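PDB 3FJ1: putative phosphosugar isomerase from Silicibacter pomeroyi DSS-3, which is of unknown function but probably binds phosphosugars or related carbohydrate derivatives through two SIS domains, and may work as an isomerase or aminotransferase. Local coordinates for residues C58-Y63 / L217-E222; G181-T186 / D308-I313; L187-R192 / E298-G303; P196-A201 / Y317-A322. All blocks are in the same frame, centred on the assembly; numbering follows the deposited sequence. Where two conformers were deposited one is given.

In the fold
The chain folds into two SIS domains, each built on a five-stranded parallel sheet of order 2-1-3-4-5. Contact 1 joins them directly, pairing helix 53-69 of the first with helix 217-231 of the second. The others set segments 181-186, 187-192 and 196-201, which lie between the two sheets in sequence, against the C-terminal part of the chain. Contacts 2 and 3 share helix 183-191, centres about 6 Å apart; contacts 2 and 4 share helix 308-326, centres about 19 Å apart. Contact 1 lies about 15 Å from contact 2, centre to centre. Along the chain contact 3 is nested within contact 2, contact 1 crosses all the others, and contact 4 crosses 2 and 3. Helix 308-326 thus ties the linking helices to the domain interface.

Contact 1. Residues C58-Y63 / L217-E222; sequences CTYLSY and LAVSNE
Y60 swings CG to the far side from its backbone N (chi1 -165°), which carries the ring along the flank of helix 217-222, while T59 turns its methyl CG2, likewise opposite its own N, toward A218. The CB of A218 sits 3.3 Å from the backbone N of Y60 and 3.5 Å from Y60 CB, with T59 CG2 on it at 3.8 Å. Farther out, V219 CG1 meets the Y60 ring obliquely, 4.0 Å from CE2. No direct hydrogen bond crosses here, but a water bridges the two helices: it lies 2.8 Å from T59 OG1, which also bonds to D55 O, and accepts from N221 ND2 at 2.9 Å. The two segments run antiparallel at 175°, their axes 8.6 Å apart, consistent with the small A218 between them. Each helix follows the first strand of its parallel sheet, so the pair joins equivalent elements of the two SIS domains. Y60 reaches on, its OH hydrogen-bonded to L306 O and its ring against L164 of helix 153-171 and P309 of helix 308-326; behind it, C58 and L61 face strand 93-99.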
loop_
_atom_site.group_PDB
_atom_site.type_symbol
_atom_site.label_atom_id
_atom_site.label_comp_id
_atom_site.label_asym_id
_atom_site.label_seq_id
_atom_site.Cartn_x
_atom_site.Cartn_y
_atom_site.Cartn_z
ATOM N N CYS A 58 9.507 -2.773 4.974
ATOM C CA CYS A 58 9.875 -2.627 3.559
ATOM C C CYS A 58 9.572 -1.215 3.008
ATOM O O CYS A 58 10.371 -0.637 2.274
ATOM C CB CYS A 58 9.224 -3.707 2.744
ATOM S SG CYS A 58 10.041 -5.329 2.943
ATOM N N THR A 59 8.445 -0.641 3.404
ATOM C CA THR A 59 8.155 0.731 3.004
ATOM C C THR A 59 9.234 1.682 3.515
ATOM O O THR A 59 9.740 2.520 2.762
ATOM C CB THR A 59 6.782 1.165 3.513
ATOM O OG1 THR A 59 5.786 0.291 2.958
ATOM C CG2 THR A 59 6.486 2.656 3.159
ATOM N N TYR A 60 9.588 1.544 4.790
ATOM C CA TYR A 60 10.672 2.304 5.414
ATOM C C TYR A 60 11.984 2.152 4.607
ATOM O O TYR A 60 12.586 3.140 4.185
ATOM C CB TYR A 60 10.813 1.820 6.858
ATOM C CG TYR A 60 11.608 2.666 7.823
ATOM C CD1 TYR A 60 12.659 3.466 7.421
ATOM C CD2 TYR A 60 11.376 2.553 9.193
ATOM C CE1 TYR A 60 13.422 4.182 8.349
ATOM C CE2 TYR A 60 12.138 3.248 10.104
ATOM C CZ TYR A 60 13.144 4.059 9.687
ATOM O OH TYR A 60 13.868 4.734 10.616
ATOM N N LEU A 61 12.364 0.912 4.322
ATOM C CA LEU A 61 13.574 0.641 3.586
ATOM C C LEU A 61 13.526 1.079 2.111
ATOM O O LEU A 61 14.583 1.375 1.561
ATOM C CB LEU A 61 13.954 -0.822 3.712
ATOM C CG LEU A 61 14.254 -1.314 5.150
ATOM C CD1 LEU A 61 14.568 -2.840 5.104
ATOM C CD2 LEU A 61 15.370 -0.505 5.821
ATOM N N SER A 62 12.330 1.167 1.522
ATOM C CA SER A 62 12.182 1.649 0.156
ATOM C C SER A 62 12.527 3.134 0.108
ATOM O O SER A 62 13.300 3.567 -0.745
ATOM C CB SER A 62 10.777 1.386 -0.380
ATOM O OG SER A 62 10.515 0.005 -0.353
ATOM N N TYR A 63 11.987 3.923 1.036
ATOM C CA TYR A 63 12.385 5.338 1.122
ATOM C C TYR A 63 13.889 5.474 1.343
ATOM O O TYR A 63 14.553 6.280 0.670
ATOM C CB TYR A 63 11.651 6.070 2.246
ATOM C CG TYR A 63 10.299 6.532 1.814
ATOM C CD1 TYR A 63 10.163 7.664 1.016
ATOM C CD2 TYR A 63 9.156 5.810 2.154
ATOM C CE1 TYR A 63 8.913 8.089 0.571
ATOM C CE2 TYR A 63 7.879 6.244 1.745
ATOM C CZ TYR A 63 7.775 7.369 0.936
ATOM O OH TYR A 63 6.514 7.754 0.504
ATOM N N LEU A 217 5.993 7.959 6.902
ATOM C CA LEU A 217 4.750 7.278 6.562
ATOM C C LEU A 217 4.819 5.796 6.894
ATOM O O LEU A 217 3.805 5.210 7.247
ATOM C CB LEU A 217 4.377 7.461 5.085
ATOM C CG LEU A 217 2.975 6.985 4.676
ATOM C CD1 LEU A 217 1.817 7.552 5.494
ATOM C CD2 LEU A 217 2.801 7.337 3.171
ATOM N N ALA A 218 6.005 5.201 6.839
ATOM C CA ALA A 218 6.164 3.764 7.135
ATOM C C ALA A 218 5.864 3.477 8.607
ATOM O O ALA A 218 5.171 2.508 8.934
ATOM C CB ALA A 218 7.592 3.273 6.736
ATOM N N VAL A 219 6.369 4.319 9.508
ATOM C CA VAL A 219 6.091 4.141 10.954
ATOM C C VAL A 219 4.660 4.624 11.274
ATOM O O VAL A 219 4.050 4.112 12.189
ATOM C CB VAL A 219 7.171 4.807 11.921
ATOM C CG1 VAL A 219 8.573 4.160 11.732
ATOM C CG2 VAL A 219 7.186 6.312 11.784
ATOM N N SER A 220 4.105 5.596 10.533
ATOM C CA SER A 220 2.708 5.972 10.703
ATOM C C SER A 220 1.810 4.739 10.388
ATOM O O SER A 220 0.844 4.443 11.100
ATOM C CB SER A 220 2.359 7.154 9.787
ATOM O OG SER A 220 1.010 7.559 9.981
ATOM N N ASN A 221 2.156 4.004 9.348
ATOM C CA ASN A 221 1.388 2.809 8.941
ATOM C C ASN A 221 1.523 1.720 10.020
ATOM O O ASN A 221 0.569 1.058 10.405
ATOM C CB ASN A 221 1.921 2.246 7.603
ATOM C CG ASN A 221 1.591 3.122 6.412
ATOM O OD1 ASN A 221 0.830 4.088 6.532
ATOM N ND2 ASN A 221 2.155 2.796 5.263
ATOM N N GLU A 222 2.745 1.530 10.488
ATOM C CA GLU A 222 3.046 0.532 11.549
ATOM C C GLU A 222 2.288 0.867 12.828
ATOM O O GLU A 222 1.738 -0.018 13.481
ATOM C CB GLU A 222 4.571 0.507 11.806
ATOM C CG GLU A 222 5.100 -0.229 13.078
ATOM C CD GLU A 222 4.853 -1.736 13.134
ATOM O OE1 GLU A 222 4.351 -2.302 12.152
ATOM O OE2 GLU A 222 5.162 -2.362 14.203
HETATM O O HOH W 1 3.505 0.365 4.537
#

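Contact 2. Residues G181-T186 / D308-I313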
loop_
_atom_site.group_PDB
_atom_site.type_symbol
_atom_site.label_atom_id
_atom_site.label_comp_id
_atom_site.label_asym_id
_atom_site.label_seq_id
_atom_site.Cartn_x
_atom_site.Cartn_y
_atom_site.Cartn_z
ATOM N N GLY A 181 24.898 3.556 15.158
ATOM C CA GLY A 181 25.758 3.212 16.289
ATOM C C GLY A 181 25.237 3.732 17.612
ATOM O O GLY A 181 25.437 3.113 18.660
ATOM N N ASN A 182 24.613 4.901 17.582
ATOM C CA ASN A 182 24.025 5.508 18.784
ATOM C C ASN A 182 22.572 5.136 19.074
ATOM O O ASN A 182 22.005 5.615 20.059
ATOM C CB ASN A 182 24.116 7.025 18.697
ATOM C CG ASN A 182 25.550 7.523 18.755
ATOM O OD1 ASN A 182 26.346 7.045 19.565
ATOM N ND2 ASN A 182 25.890 8.460 17.868
ATOM N N LEU A 183 21.959 4.283 18.249
ATOM C CA LEU A 183 20.557 3.949 18.440
ATOM C C LEU A 183 20.167 3.368 19.790
ATOM O O LEU A 183 19.099 3.700 20.266
ATOM C CB LEU A 183 20.012 3.039 17.341
ATOM C CG LEU A 183 19.424 3.734 16.117
ATOM C CD1 LEU A 183 18.987 2.651 15.089
ATOM C CD2 LEU A 183 18.265 4.672 16.480
ATOM N N PRO A 184 20.969 2.455 20.361
ATOM C CA PRO A 184 20.594 1.956 21.688
ATOM C C PRO A 184 20.349 3.096 22.701
ATOM O O PRO A 184 19.365 3.057 23.408
ATOM C CB PRO A 184 21.777 1.089 22.070
ATOM C CG PRO A 184 22.307 0.581 20.728
ATOM C CD PRO A 184 22.164 1.757 19.820
ATOM N N GLU A 185 21.202 4.117 22.694
ATOM C CA GLU A 185 21.035 5.291 23.574
ATOM C C GLU A 185 19.748 6.037 23.239
ATOM O O GLU A 185 18.937 6.322 24.122
ATOM C CB GLU A 185 22.230 6.256 23.443
ATOM C CG GLU A 185 22.201 7.460 24.376
ATOM C CD GLU A 185 23.360 8.440 24.189
ATOM O OE1 GLU A 185 23.664 8.857 23.052
ATOM O OE2 GLU A 185 23.950 8.834 25.215
ATOM N N THR A 186 19.590 6.376 21.957
ATOM C CA THR A 186 18.435 7.104 21.460
ATOM C C THR A 186 17.152 6.366 21.805
ATOM O O THR A 186 16.178 6.982 22.267
ATOM C CB THR A 186 18.544 7.298 19.923
ATOM O OG1 THR A 186 19.754 8.001 19.615
ATOM C CG2 THR A 186 17.351 8.115 19.357
ATOM N N ASP A 308 15.544 8.519 12.447
ATOM C CA ASP A 308 14.584 9.237 13.286
ATOM C C ASP A 308 13.262 8.507 13.504
ATOM O O ASP A 308 12.767 8.479 14.617
ATOM C CB ASP A 308 14.319 10.667 12.784
ATOM C CG ASP A 308 15.341 11.706 13.304
ATOM O OD1 ASP A 308 16.302 11.374 14.044
ATOM O OD2 ASP A 308 15.167 12.874 12.925
ATOM N N PRO A 309 12.667 7.931 12.442
ATOM C CA PRO A 309 11.394 7.235 12.642
ATOM C C PRO A 309 11.416 6.088 13.659
ATOM O O PRO A 309 10.401 5.844 14.286
ATOM C CB PRO A 309 11.022 6.763 11.230
ATOM C CG PRO A 309 11.689 7.750 10.337
ATOM C CD PRO A 309 13.018 7.998 11.011
ATOM N N LEU A 310 12.550 5.416 13.829
ATOM C CA LEU A 310 12.645 4.336 14.800
ATOM C C LEU A 310 12.477 4.860 16.230
ATOM O O LEU A 310 11.836 4.216 17.082
ATOM C CB LEU A 310 13.956 3.577 14.629
ATOM C CG LEU A 310 14.065 2.656 13.398
ATOM C CD1 LEU A 310 15.495 2.211 13.296
ATOM C CD2 LEU A 310 13.079 1.467 13.452
ATOM N N SER A 311 13.023 6.041 16.505
ATOM C CA SER A 311 12.847 6.627 17.817
ATOM C C SER A 311 11.332 6.934 18.048
ATOM O O SER A 311 10.756 6.656 19.107
ATOM C CB SER A 311 13.721 7.890 17.915
ATOM O OG SER A 311 13.407 8.613 19.094
ATOM N N LEU A 312 10.679 7.484 17.036
ATOM C CA LEU A 312 9.261 7.849 17.143
ATOM C C LEU A 312 8.355 6.641 17.400
ATOM O O LEU A 312 7.452 6.703 18.205
ATOM C CB LEU A 312 8.808 8.547 15.852
ATOM C CG LEU A 312 9.604 9.757 15.381
ATOM C CD1 LEU A 312 9.004 10.337 14.106
ATOM C CD2 LEU A 312 9.639 10.817 16.511
ATOM N N ILE A 313 8.597 5.539 16.683
ATOM C CA ILE A 313 7.789 4.343 16.858
ATOM C C ILE A 313 8.002 3.731 18.243
ATOM O O ILE A 313 7.065 3.184 18.800
ATOM C CB ILE A 313 7.965 3.310 15.723
ATOM C CG1 ILE A 313 6.748 2.349 15.668
ATOM C CG2 ILE A 313 9.361 2.590 15.787
ATOM C CD1 ILE A 313 5.388 2.982 15.217
#
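No flat group takes part where L183 and T186 meet L310 and S311: no ring, amide or guanidinium offers a face or an edge, and the touching is done by aliphatic carbons and a hydroxyl. L183 and L310 cross at about a right angle and touch through a single pair of methyls, CD1 to CD1 at 4.0 Å. One turn on from L183, T186 meets S311, the residue after L310. The threonine's methyl CG2 is anti to the backbone N and lies 3.9 Å from S311 CB and 4.0 Å from S311 OG, so it is the carbon branch that faces the serine. With S311 OG on the far side from its own N (chi1 170°), that hydroxyl is taken up by V300 O of the neighbouring loop in a hydrogen bond, which accounts for a polar group in a buried spot. The backbones stay well separated, the nearest CA atoms being those of T186 and S311 at 6.7 Å. Around the leucines the packing continues: V161 of helix 153-171 touches both, and V20 of helix 8-41 lies against L183. In this two-domain alpha/beta protein, helix 183-191, which follows the sheet of the first SIS domain in sequence, thus packs on helix 308-326, which follows the last strand of the second.

Contact 3. Residues L187-R192 / E298-G303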
loop_
_atom_site.group_PDB
_atom_site.type_symbol
_atom_site.label_atom_id
_atom_site.label_comp_id
_atom_site.label_asym_id
_atom_site.label_seq_id
_atom_site.Cartn_x
_atom_site.Cartn_y
_atom_site.Cartn_z
ATOM N N LEU A 187 17.142 5.045 21.582
ATOM C CA LEU A 187 15.913 4.262 21.771
ATOM C C LEU A 187 15.602 4.039 23.230
ATOM O O LEU A 187 14.420 3.949 23.609
ATOM C CB LEU A 187 15.951 2.939 20.999
ATOM C CG LEU A 187 16.060 3.134 19.467
ATOM C CD1 LEU A 187 16.049 1.775 18.737
ATOM C CD2 LEU A 187 14.978 4.064 18.899
ATOM N N ALA A 188 16.645 3.984 24.049
ATOM C CA ALA A 188 16.457 3.890 25.497
ATOM C C ALA A 188 15.676 5.135 25.943
ATOM O O ALA A 188 14.660 5.022 26.626
ATOM C CB ALA A 188 17.779 3.801 26.213
ATOM N N ALA A 189 16.158 6.314 25.530
ATOM C CA ALA A 189 15.512 7.589 25.821
ATOM C C ALA A 189 14.078 7.591 25.303
ATOM O O ALA A 189 13.117 7.882 26.045
ATOM C CB ALA A 189 16.328 8.721 25.215
ATOM N N ALA A 190 13.906 7.236 24.002
ATOM C CA ALA A 190 12.581 7.149 23.420
ATOM C C ALA A 190 11.591 6.255 24.179
ATOM O O ALA A 190 10.399 6.546 24.221
ATOM C CB ALA A 190 12.700 6.655 21.935
ATOM N N SER A 191 12.068 5.156 24.765
ATOM C CA SER A 191 11.189 4.237 25.462
ATOM C C SER A 191 10.706 4.828 26.792
ATOM O O SER A 191 9.781 4.300 27.383
ATOM C CB SER A 191 11.885 2.906 25.728
ATOM O OG SER A 191 12.937 3.037 26.672
ATOM N N ARG A 192 11.349 5.894 27.259
ATOM C CA ARG A 192 10.952 6.551 28.520
ATOM C C ARG A 192 9.886 7.659 28.306
ATOM O O ARG A 192 9.564 8.418 29.238
ATOM C CB ARG A 192 12.203 7.082 29.240
ATOM C CG ARG A 192 13.160 5.955 29.690
ATOM C CD ARG A 192 14.332 6.458 30.593
ATOM N NE ARG A 192 15.400 7.139 29.837
ATOM C CZ ARG A 192 16.511 6.559 29.340
ATOM N NH1 ARG A 192 16.787 5.256 29.551
ATOM N NH2 ARG A 192 17.404 7.293 28.654
ATOM N N GLU A 298 6.633 14.976 22.967
ATOM C CA GLU A 298 7.993 14.704 23.411
ATOM C C GLU A 298 8.633 13.680 22.477
ATOM O O GLU A 298 8.007 12.677 22.178
ATOM C CB GLU A 298 7.934 14.129 24.807
ATOM C CG GLU A 298 9.204 14.275 25.528
ATOM C CD GLU A 298 9.111 13.884 26.986
ATOM O OE1 GLU A 298 8.007 13.826 27.572
ATOM O OE2 GLU A 298 10.192 13.632 27.532
ATOM N N HIS A 299 9.850 13.954 21.996
ATOM C CA HIS A 299 10.551 13.019 21.112
ATOM C C HIS A 299 12.073 13.132 21.154
ATOM O O HIS A 299 12.641 14.156 21.570
ATOM C CB HIS A 299 10.082 13.204 19.651
ATOM C CG HIS A 299 10.352 14.572 19.115
ATOM N ND1 HIS A 299 9.581 15.669 19.451
ATOM C CD2 HIS A 299 11.351 15.036 18.337
ATOM C CE1 HIS A 299 10.085 16.743 18.874
ATOM N NE2 HIS A 299 11.154 16.387 18.180
ATOM N N VAL A 300 12.725 12.078 20.666
ATOM C CA VAL A 300 14.176 12.027 20.652
ATOM C C VAL A 300 14.716 11.906 19.223
ATOM O O VAL A 300 14.392 10.952 18.507
ATOM C CB VAL A 300 14.699 10.854 21.509
ATOM C CG1 VAL A 300 16.217 10.945 21.621
ATOM C CG2 VAL A 300 14.022 10.814 22.909
ATOM N N ARG A 301 15.505 12.892 18.798
ATOM C CA ARG A 301 16.124 12.854 17.507
ATOM C C ARG A 301 17.358 11.929 17.561
ATOM O O ARG A 301 17.972 11.757 18.623
ATOM C CB ARG A 301 16.476 14.265 17.041
ATOM C CG ARG A 301 15.278 15.146 16.757
ATOM C CD ARG A 301 14.590 14.740 15.467
ATOM N NE ARG A 301 13.435 15.549 15.099
ATOM C CZ ARG A 301 12.192 15.092 14.926
ATOM N NH1 ARG A 301 11.868 13.812 15.119
ATOM N NH2 ARG A 301 11.250 15.939 14.533
ATOM N N SER A 302 17.688 11.342 16.413
ATOM C CA SER A 302 18.668 10.256 16.318
ATOM C C SER A 302 20.056 10.587 15.745
ATOM O O SER A 302 20.972 9.783 15.896
ATOM C CB SER A 302 18.064 9.139 15.473
ATOM O OG SER A 302 18.071 9.476 14.112
ATOM N N GLY A 303 20.205 11.745 15.106
ATOM C CA GLY A 303 21.439 12.085 14.394
ATOM C C GLY A 303 21.357 11.977 12.883
ATOM O O GLY A 303 22.244 12.458 12.180
HETATM O O HOH W 2 9.028 11.646 29.375
#
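An extended chain at V300 (phi/psi -119°/119°) runs past the C-terminal half of helix 183-191, its CA 5.8 Å from that of A190. V300 does the touching, and with one methyl: CG2, placed beside the valine's own backbone N, reaches across to 3.9 Å from A189 CB. The same methyl lies 3.7 Å from the backbone N of A190, so it rests on the helix backbone as much as on a side chain. The small alanines are consistent with so close a passage. I193 and T186 add to the apolar cover round V300. On the helix side, S191 OG donates to A188 O at 2.6 Å, tilted 23° from the carbonyl plane, a bond made back along its own helix near the end. The guanidinium of R192 folds over the same turn, with A188 O 3.5 Å above the plane and over its centre. At this same end E298 O accepts a hydrogen bond from W195 NE1. The segment 298-303 connects strand 295-296, at the edge of the second parallel sheet, to helix 308-326, a strand-to-helix connection of the alpha/beta SIS fold that here lies over a helix placed between the two sheets in sequence.

Contact 4. Residues P196-A201 / Y317-A322; sequences PEMRVA and YSMVEA
R199 NE forms a salt bridge with E326 OE2, farther along helix 308-326, and NH1 of the same guanidinium makes another with D194 OD1, just before its own helix. These two acids are likely to influence how the flat group is turned, and one of its faces lies on A322, whose CB stands 3.5 Å above the plane, offset toward the rim. The aliphatic part follows the helix surface closely. CD of R199 is 3.6 Å from A322 CB and 3.4 Å from M319 O, while its CG packs on M319 CG at 3.8 Å as the two long side chains slide past each other in opposite directions. A bend at chi3 (-51°) turns the arginine's end over A322. Helix 196-204 leads into strand 208-212, with which the parallel sheet of the second alpha/beta SIS domain begins in sequence, and helix 308-326 follows the last strand of that sheet. The segments cross at -49° with axes 9.7 Å apart, so the gap is filled by side chains, R199 reaching as far as the backbone O of M319. The other bridge is made by two selenomethionines that approach obliquely. M319 CE lies 3.7 Å from M198 CG, and M319 SE is 3.9 Å from the same carbon; M198 was modelled in two conformers, and this holds for the one described. M198 also rests on F285 of strand 284-286, and M319 on W195.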
loop_
_atom_site.group_PDB
_atom_site.type_symbol
_atom_site.label_atom_id
_atom_site.label_comp_id
_atom_site.label_asym_id
_atom_site.label_seq_id
_atom_site.Cartn_x
_atom_site.Cartn_y
_atom_site.Cartn_z
ATOM N N PRO A 196 1.301 11.077 27.925
ATOM C CA PRO A 196 0.061 11.035 28.739
ATOM C C PRO A 196 -1.126 11.834 28.175
ATOM O O PRO A 196 -2.267 11.395 28.280
ATOM C CB PRO A 196 0.502 11.586 30.106
ATOM C CG PRO A 196 1.815 12.242 29.886
ATOM C CD PRO A 196 2.463 11.572 28.701
ATOM N N GLU A 197 -0.842 12.987 27.592
ATOM C CA GLU A 197 -1.863 13.838 26.976
ATOM C C GLU A 197 -2.571 13.109 25.823
ATOM O O GLU A 197 -3.776 13.257 25.653
ATOM C CB GLU A 197 -1.259 15.169 26.523
ATOM C CG GLU A 197 -0.170 15.073 25.420
ATOM C CD GLU A 197 1.191 14.460 25.883
ATOM O OE1 GLU A 197 1.395 14.126 27.059
ATOM O OE2 GLU A 197 2.055 14.325 25.076
HETATM N N MSE A 198 -1.844 12.290 25.046
HETATM C CA MSE A 198 -2.467 11.502 23.988
HETATM C C MSE A 198 -3.337 10.394 24.588
HETATM O O MSE A 198 -4.393 10.102 24.088
HETATM C CB MSE A 198 -1.403 10.874 23.073
HETATM C CG MSE A 198 -1.952 9.857 22.082
HETATM SE SE MSE A 198 -3.059 10.693 20.726
HETATM C CE MSE A 198 -1.588 11.565 19.849
ATOM N N ARG A 199 -2.870 9.776 25.667
ATOM C CA ARG A 199 -3.616 8.686 26.283
ATOM C C ARG A 199 -4.984 9.213 26.782
ATOM O O ARG A 199 -6.018 8.569 26.598
ATOM C CB ARG A 199 -2.811 8.016 27.398
ATOM C CG ARG A 199 -1.397 7.614 26.995
ATOM C CD ARG A 199 -0.770 6.536 27.860
ATOM N NE ARG A 199 -0.837 6.794 29.307
ATOM C CZ ARG A 199 0.087 7.406 30.034
ATOM N NH1 ARG A 199 1.171 7.908 29.498
ATOM N NH2 ARG A 199 -0.097 7.542 31.331
ATOM N N VAL A 200 -4.987 10.386 27.410
ATOM C CA VAL A 200 -6.251 11.022 27.811
ATOM C C VAL A 200 -7.167 11.287 26.591
ATOM O O VAL A 200 -8.371 11.022 26.654
ATOM C CB VAL A 200 -6.002 12.338 28.595
ATOM C CG1 VAL A 200 -7.303 13.060 28.868
ATOM C CG2 VAL A 200 -5.257 12.006 29.880
ATOM N N ALA A 201 -6.601 11.797 25.502
ATOM C CA ALA A 201 -7.376 12.113 24.284
ATOM C C ALA A 201 -7.989 10.862 23.697
ATOM O O ALA A 201 -9.151 10.879 23.299
ATOM C CB ALA A 201 -6.543 12.806 23.207
ATOM N N TYR A 317 5.019 3.007 20.774
ATOM C CA TYR A 317 4.797 1.693 21.386
ATOM C C TYR A 317 4.587 1.831 22.893
ATOM O O TYR A 317 3.707 1.212 23.498
ATOM C CB TYR A 317 5.988 0.762 21.143
ATOM C CG TYR A 317 6.214 0.255 19.715
ATOM C CD1 TYR A 317 5.156 -0.014 18.843
ATOM C CD2 TYR A 317 7.501 -0.057 19.289
ATOM C CE1 TYR A 317 5.392 -0.526 17.559
ATOM C CE2 TYR A 317 7.741 -0.566 18.006
ATOM C CZ TYR A 317 6.684 -0.805 17.161
ATOM O OH TYR A 317 6.960 -1.310 15.889
ATOM N N SER A 318 5.452 2.647 23.479
ATOM C CA SER A 318 5.423 2.968 24.895
ATOM C C SER A 318 4.092 3.647 25.275
ATOM O O SER A 318 3.476 3.269 26.257
ATOM C CB SER A 318 6.632 3.845 25.241
ATOM O OG SER A 318 6.597 4.226 26.608
HETATM N N MSE A 319 3.635 4.617 24.483
HETATM C CA MSE A 319 2.322 5.252 24.713
HETATM C C MSE A 319 1.178 4.216 24.696
HETATM O O MSE A 319 0.345 4.151 25.636
HETATM C CB MSE A 319 2.066 6.368 23.707
HETATM C CG MSE A 319 0.783 7.170 23.896
HETATM SE SE MSE A 319 -0.804 6.257 23.205
HETATM C CE MSE A 319 -0.454 6.563 21.287
ATOM N N VAL A 320 1.185 3.358 23.667
ATOM C CA VAL A 320 0.129 2.326 23.508
ATOM C C VAL A 320 0.131 1.341 24.686
ATOM O O VAL A 320 -0.921 1.020 25.231
ATOM C CB VAL A 320 0.259 1.594 22.162
ATOM C CG1 VAL A 320 -0.663 0.342 22.079
ATOM C CG2 VAL A 320 -0.052 2.577 20.978
ATOM N N GLU A 321 1.302 0.892 25.111
ATOM C CA GLU A 321 1.355 -0.046 26.239
ATOM C C GLU A 321 0.801 0.628 27.501
ATOM O O GLU A 321 0.052 0.001 28.264
ATOM C CB GLU A 321 2.773 -0.569 26.441
ATOM C CG GLU A 321 2.882 -1.727 27.427
ATOM C CD GLU A 321 2.777 -1.343 28.890
ATOM O OE1 GLU A 321 3.186 -0.208 29.304
ATOM O OE2 GLU A 321 2.318 -2.234 29.661
ATOM N N ALA A 322 1.181 1.884 27.748
ATOM C CA ALA A 322 0.699 2.594 28.925
ATOM C C ALA A 322 -0.825 2.775 28.835
ATOM O O ALA A 322 -1.523 2.654 29.829
ATOM C CB ALA A 322 1.392 3.946 29.066
#